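Local coordinates for rieske iron-sulfur protein soxF (PDB 1JM1) that carries a [2Fe-2S] cluster and probably passes electrons along the respiratory chain as the Rieske subunit of an archaeal quinol oxidase, at residues Gly9-Val21 with Tyr33-Leu46. Numbering follows the deposited sequence.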
loop_
_atom_site.group_PDB
_atom_site.type_symbol
_atom_site.label_atom_id
_atom_site.label_comp_id
_atom_site.label_asym_id
_atom_site.label_seq_id
_atom_site.Cartn_x
_atom_site.Cartn_y
_atom_site.Cartn_z
ATOM N N GLY A 9 5.090 -14.064 11.338
ATOM C CA GLY A 9 6.134 -14.663 10.537
ATOM C C GLY A 9 6.777 -13.721 9.479
ATOM O O GLY A 9 7.748 -14.123 8.852
ATOM N N PHE A 10 6.212 -12.549 9.285
ATOM C CA PHE A 10 6.768 -11.559 8.400
ATOM C C PHE A 10 7.990 -10.914 9.004
ATOM O O PHE A 10 8.122 -10.866 10.241
ATOM C CB PHE A 10 5.781 -10.469 8.093
ATOM C CG PHE A 10 4.791 -10.760 6.982
ATOM C CD1 PHE A 10 3.683 -11.539 7.155
ATOM C CD2 PHE A 10 4.992 -10.193 5.729
ATOM C CE1 PHE A 10 2.789 -11.750 6.166
ATOM C CE2 PHE A 10 4.045 -10.399 4.720
ATOM C CZ PHE A 10 2.947 -11.173 4.938
ATOM N N PRO A 11 8.870 -10.341 8.190
ATOM C CA PRO A 11 9.986 -9.509 8.695
ATOM C C PRO A 11 9.487 -8.166 9.134
ATOM O O PRO A 11 8.433 -7.668 8.711
ATOM C CB PRO A 11 10.885 -9.394 7.485
ATOM C CG PRO A 11 9.988 -9.542 6.289
ATOM C CD PRO A 11 8.863 -10.403 6.710
ATOM N N ARG A 12 10.247 -7.538 10.009
ATOM C CA ARG A 12 10.102 -6.143 10.389
ATOM C C ARG A 12 11.140 -5.375 9.573
ATOM O O ARG A 12 12.328 -5.524 9.768
ATOM C CB ARG A 12 10.313 -6.021 11.891
ATOM C CG ARG A 12 10.256 -4.591 12.449
ATOM C CD ARG A 12 10.374 -4.654 13.973
ATOM N NE ARG A 12 10.368 -3.319 14.571
ATOM C CZ ARG A 12 9.262 -2.692 14.903
ATOM N NH1 ARG A 12 8.032 -3.183 14.725
ATOM N NH2 ARG A 12 9.389 -1.469 15.445
ATOM N N TYR A 13 10.691 -4.541 8.634
ATOM C CA TYR A 13 11.515 -3.825 7.681
ATOM C C TYR A 13 11.339 -2.341 7.839
ATOM O O TYR A 13 10.223 -1.843 7.769
ATOM C CB TYR A 13 11.122 -4.232 6.222
ATOM C CG TYR A 13 11.671 -3.354 5.137
ATOM C CD1 TYR A 13 13.063 -3.425 4.934
ATOM C CD2 TYR A 13 10.925 -2.453 4.360
ATOM C CE1 TYR A 13 13.627 -2.623 3.948
ATOM C CE2 TYR A 13 11.506 -1.633 3.408
ATOM C CZ TYR A 13 12.843 -1.745 3.204
ATOM O OH TYR A 13 13.432 -0.877 2.249
ATOM N N LYS A 14 12.422 -1.575 7.995
ATOM C CA LYS A 14 12.329 -0.143 8.072
ATOM C C LYS A 14 12.089 0.468 6.708
ATOM O O LYS A 14 12.925 0.342 5.793
ATOM C CB LYS A 14 13.663 0.412 8.637
ATOM C CG LYS A 14 13.530 1.913 8.923
ATOM C CD LYS A 14 14.889 2.522 9.341
ATOM C CE LYS A 14 15.538 1.822 10.525
ATOM N NZ LYS A 14 16.717 2.591 11.002
ATOM N N VAL A 15 10.991 1.129 6.536
ATOM C CA VAL A 15 10.632 1.781 5.274
ATOM C C VAL A 15 11.324 3.127 5.154
ATOM O O VAL A 15 11.963 3.448 4.159
ATOM C CB VAL A 15 9.106 1.937 5.130
ATOM C CG1 VAL A 15 8.788 2.688 3.822
ATOM C CG2 VAL A 15 8.420 0.613 5.127
ATOM N N ALA A 16 11.140 3.976 6.179
ATOM C CA ALA A 16 11.605 5.351 6.167
ATOM C C ALA A 16 11.407 5.924 7.563
ATOM O O ALA A 16 10.595 5.419 8.327
ATOM C CB ALA A 16 10.813 6.223 5.192
ATOM N N ASN A 17 12.104 7.016 7.869
ATOM C CA ASN A 17 11.777 7.797 9.040
ATOM C C ASN A 17 10.653 8.751 8.709
ATOM O O ASN A 17 10.556 9.239 7.575
ATOM C CB ASN A 17 13.055 8.562 9.480
ATOM C CG ASN A 17 12.854 9.220 10.837
ATOM O OD1 ASN A 17 12.373 10.352 10.920
ATOM N ND2 ASN A 17 13.219 8.499 11.876
ATOM N N ILE A 18 9.831 9.076 9.705
ATOM C CA ILE A 18 8.769 10.076 9.493
ATOM C C ILE A 18 9.294 11.355 8.914
ATOM O O ILE A 18 8.618 11.989 8.118
ATOM C CB ILE A 18 8.028 10.324 10.845
ATOM C CG1 ILE A 18 6.822 11.232 10.684
ATOM C CG2 ILE A 18 8.927 10.901 11.924
ATOM C CD1 ILE A 18 5.711 10.591 9.835
ATOM N N GLN A 19 10.509 11.782 9.290
ATOM C CA GLN A 19 11.014 13.061 8.756
ATOM C C GLN A 19 11.344 12.986 7.283
ATOM O O GLN A 19 11.286 13.985 6.589
ATOM C CB GLN A 19 12.224 13.537 9.534
ATOM C CG GLN A 19 11.841 14.025 10.927
ATOM C CD GLN A 19 10.833 15.091 10.963
ATOM O OE1 GLN A 19 10.851 15.969 10.080
ATOM N NE2 GLN A 19 9.914 15.025 11.904
ATOM N N GLN A 20 11.707 11.805 6.761
ATOM C CA GLN A 20 11.919 11.633 5.330
ATOM C C GLN A 20 10.586 11.815 4.607
ATOM O O GLN A 20 10.526 12.450 3.525
ATOM C CB GLN A 20 12.583 10.298 5.030
ATOM C CG GLN A 20 13.988 10.171 5.537
ATOM C CD GLN A 20 14.561 8.784 5.469
ATOM O OE1 GLN A 20 14.059 7.838 5.995
ATOM N NE2 GLN A 20 15.635 8.622 4.720
ATOM N N VAL A 21 9.515 11.262 5.147
ATOM C CA VAL A 21 8.194 11.390 4.527
ATOM C C VAL A 21 7.739 12.825 4.576
ATOM O O VAL A 21 7.344 13.403 3.571
ATOM C CB VAL A 21 7.197 10.405 5.180
ATOM C CG1 VAL A 21 5.790 10.657 4.620
ATOM C CG2 VAL A 21 7.613 8.981 5.049
ATOM N N TYR A 33 5.334 7.211 -1.237
ATOM C CA TYR A 33 6.714 6.854 -0.993
ATOM C C TYR A 33 6.869 5.378 -1.271
ATOM O O TYR A 33 6.330 4.529 -0.534
ATOM C CB TYR A 33 7.109 7.205 0.427
ATOM C CG TYR A 33 8.530 7.151 0.795
ATOM C CD1 TYR A 33 9.330 8.290 0.770
ATOM C CD2 TYR A 33 9.156 5.931 1.134
ATOM C CE1 TYR A 33 10.671 8.251 1.099
ATOM C CE2 TYR A 33 10.504 5.924 1.488
ATOM C CZ TYR A 33 11.220 7.094 1.443
ATOM O OH TYR A 33 12.566 7.116 1.860
ATOM N N PHE A 34 7.599 5.013 -2.324
ATOM C CA PHE A 34 7.699 3.633 -2.766
ATOM C C PHE A 34 8.759 2.878 -2.005
ATOM O O PHE A 34 9.777 3.460 -1.596
ATOM C CB PHE A 34 7.988 3.547 -4.270
ATOM C CG PHE A 34 6.790 3.987 -5.104
ATOM C CD1 PHE A 34 6.694 5.307 -5.507
ATOM C CD2 PHE A 34 5.815 3.081 -5.444
ATOM C CE1 PHE A 34 5.592 5.680 -6.271
ATOM C CE2 PHE A 34 4.707 3.462 -6.208
ATOM C CZ PHE A 34 4.601 4.759 -6.625
ATOM N N PHE A 35 8.531 1.576 -1.867
ATOM C CA PHE A 35 9.469 0.658 -1.231
ATOM C C PHE A 35 9.133 -0.753 -1.731
ATOM O O PHE A 35 8.174 -0.912 -2.512
ATOM C CB PHE A 35 9.410 0.762 0.315
ATOM C CG PHE A 35 8.120 0.376 0.946
ATOM C CD1 PHE A 35 7.946 -0.853 1.567
ATOM C CD2 PHE A 35 7.033 1.246 0.965
ATOM C CE1 PHE A 35 6.784 -1.185 2.222
ATOM C CE2 PHE A 35 5.852 0.911 1.614
ATOM C CZ PHE A 35 5.718 -0.294 2.243
ATOM N N ALA A 36 9.889 -1.736 -1.330
ATOM C CA ALA A 36 9.596 -3.141 -1.632
ATOM C C ALA A 36 9.473 -3.896 -0.332
ATOM O O ALA A 36 10.234 -3.639 0.618
ATOM C CB ALA A 36 10.686 -3.785 -2.468
ATOM N N TYR A 37 8.516 -4.827 -0.264
ATOM C CA TYR A 37 8.287 -5.560 0.973
ATOM C C TYR A 37 7.299 -6.695 0.730
ATOM O O TYR A 37 6.313 -6.479 0.025
ATOM C CB TYR A 37 7.617 -4.634 2.025
ATOM C CG TYR A 37 7.327 -5.320 3.343
ATOM C CD1 TYR A 37 8.319 -5.512 4.296
ATOM C CD2 TYR A 37 6.039 -5.812 3.609
ATOM C CE1 TYR A 37 8.049 -6.171 5.480
ATOM C CE2 TYR A 37 5.787 -6.479 4.795
ATOM C CZ TYR A 37 6.814 -6.653 5.730
ATOM O OH TYR A 37 6.494 -7.325 6.882
ATOM N N PRO A 38 7.476 -7.850 1.392
ATOM C CA PRO A 38 8.629 -8.248 2.200
ATOM C C PRO A 38 9.855 -8.646 1.445
ATOM O O PRO A 38 10.901 -8.816 2.077
ATOM C CB PRO A 38 8.063 -9.406 3.054
ATOM C CG PRO A 38 7.019 -10.029 2.120
ATOM C CD PRO A 38 6.383 -8.861 1.456
ATOM N N LEU A 39 9.771 -8.845 0.118
ATOM C CA LEU A 39 10.863 -9.180 -0.723
ATOM C C LEU A 39 11.201 -8.059 -1.650
ATOM O O LEU A 39 10.352 -7.226 -1.997
ATOM C CB LEU A 39 10.574 -10.453 -1.555
ATOM C CG LEU A 39 10.110 -11.696 -0.761
ATOM C CD1 LEU A 39 9.862 -12.793 -1.786
ATOM C CD2 LEU A 39 11.021 -12.112 0.356
ATOM N N THR A 40 12.423 -8.038 -2.132
ATOM C CA THR A 40 12.912 -6.892 -2.935
ATOM C C THR A 40 12.169 -6.705 -4.137
ATOM O O THR A 40 12.117 -5.576 -4.701
ATOM C CB THR A 40 14.440 -6.984 -3.240
ATOM O OG1 THR A 40 14.492 -8.083 -4.064
ATOM C CG2 THR A 40 15.155 -7.109 -1.939
ATOM N N ASP A 41 11.544 -7.671 -4.780
ATOM C CA ASP A 41 10.789 -7.499 -6.053
ATOM C C ASP A 41 9.278 -7.283 -5.950
ATOM O O ASP A 41 8.522 -7.425 -6.935
ATOM C CB ASP A 41 11.021 -8.919 -6.796
ATOM C CG ASP A 41 10.444 -10.213 -6.154
ATOM O OD1 ASP A 41 9.713 -10.559 -5.169
ATOM O OD2 ASP A 41 10.651 -11.487 -6.565
ATOM N N GLU A 42 8.816 -6.928 -4.775
ATOM C CA GLU A 42 7.386 -6.751 -4.455
ATOM C C GLU A 42 7.143 -5.284 -4.134
ATOM O O GLU A 42 7.313 -4.839 -2.994
ATOM C CB GLU A 42 6.988 -7.630 -3.288
ATOM C CG GLU A 42 7.016 -9.121 -3.613
ATOM C CD GLU A 42 6.895 -9.986 -2.401
ATOM O OE1 GLU A 42 7.316 -9.633 -1.301
ATOM O OE2 GLU A 42 6.295 -11.132 -2.565
ATOM N N PRO A 43 6.765 -4.483 -5.120
ATOM C CA PRO A 43 6.649 -3.056 -4.883
ATOM C C PRO A 43 5.419 -2.697 -4.069
ATOM O O PRO A 43 4.361 -3.297 -4.250
ATOM C CB PRO A 43 6.583 -2.472 -6.323
ATOM C CG PRO A 43 5.868 -3.547 -7.065
ATOM C CD PRO A 43 6.423 -4.859 -6.509
ATOM N N CYS A 44 5.585 -1.693 -3.219
ATOM C CA CYS A 44 4.584 -1.158 -2.323
ATOM C C CYS A 44 4.693 0.334 -2.284
ATOM O O CYS A 44 5.704 0.906 -2.719
ATOM C CB CYS A 44 4.816 -1.711 -0.894
ATOM S SG CYS A 44 4.708 -3.508 -0.737
ATOM N N PHE A 45 3.717 1.022 -1.689
ATOM C CA PHE A 45 3.876 2.447 -1.411
ATOM C C PHE A 45 3.264 2.794 -0.087
ATOM O O PHE A 45 2.191 2.302 0.272
ATOM C CB PHE A 45 3.311 3.311 -2.552
ATOM C CG PHE A 45 1.832 3.189 -2.784
ATOM C CD1 PHE A 45 0.943 4.057 -2.213
ATOM C CD2 PHE A 45 1.322 2.160 -3.563
ATOM C CE1 PHE A 45 -0.405 3.903 -2.379
ATOM C CE2 PHE A 45 -0.048 1.997 -3.719
ATOM C CZ PHE A 45 -0.913 2.870 -3.149
ATOM N N LEU A 46 3.915 3.724 0.602
ATOM C CA LEU A 46 3.326 4.489 1.682
ATOM C C LEU A 46 2.558 5.628 1.094
ATOM O O LEU A 46 2.952 6.195 0.080
ATOM C CB LEU A 46 4.393 5.150 2.639
ATOM C CG LEU A 46 5.439 4.412 3.310
ATOM C CD1 LEU A 46 6.317 5.335 4.202
ATOM C CD2 LEU A 46 4.864 3.357 4.256
HETATM O O HOH W 1 12.541 -1.132 -0.329
HETATM O O HOH W 2 13.844 5.166 3.029
#
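Tyr37 reaches from the 33-46 hairpin to the 9-21 segment: from its CB the chain leaves with CG anti to the backbone N (chi1 179°), which carries the ring across to Pro11 and Tyr13. Pro38, joined to it by a cis peptide bond, lays CB over the centre of one ring face. At the ring edge CD1 meets Tyr13 CB at 3.6 Å; CE1 also touches Pro11 CG, and Phe10 CD2 comes in obliquely, 3.9 Å from Tyr37 CE2. At the tip, Tyr37 OH donates to Pro11 O (2.7 Å) in the carbonyl plane, with a C=O...donor angle of 154°. A phenylalanine in its place would probably keep the ring packing but leave the Pro11 carbonyl without this donor. Farther along, both Val15 methyls sit over one face of Phe35; CG2 makes the CH-pi contact, 3.9 Å from the ring centroid, and CG1, near Phe35 CD2, also meets Leu46 CD1 tip to tip at 3.6 Å. Cys44 CB backs the opposite face of Phe35, and Val21 CG2 also reaches Leu46 CD1. Ala16 CB packs obliquely on Tyr33 at CE2 (3.7 Å). Two waters bridge the segments: one joins Tyr13 OH to Ala36 N, the other Val15 O to Tyr33 OH. Strands 13-17 and 33-36 run nearly antiparallel (163°), yet their axes come no closer than 8.2 Å and side chains fill the interval. Strand 13-17 pairs instead with 161-167, where Val15 and Ala16 opposite Ile162 form a classic beta bulge, whereas 33-36 pairs with 43-46. This is face-to-face packing of two antiparallel sheets, as in the beta-sandwich base of Rieske proteins, away from the cluster.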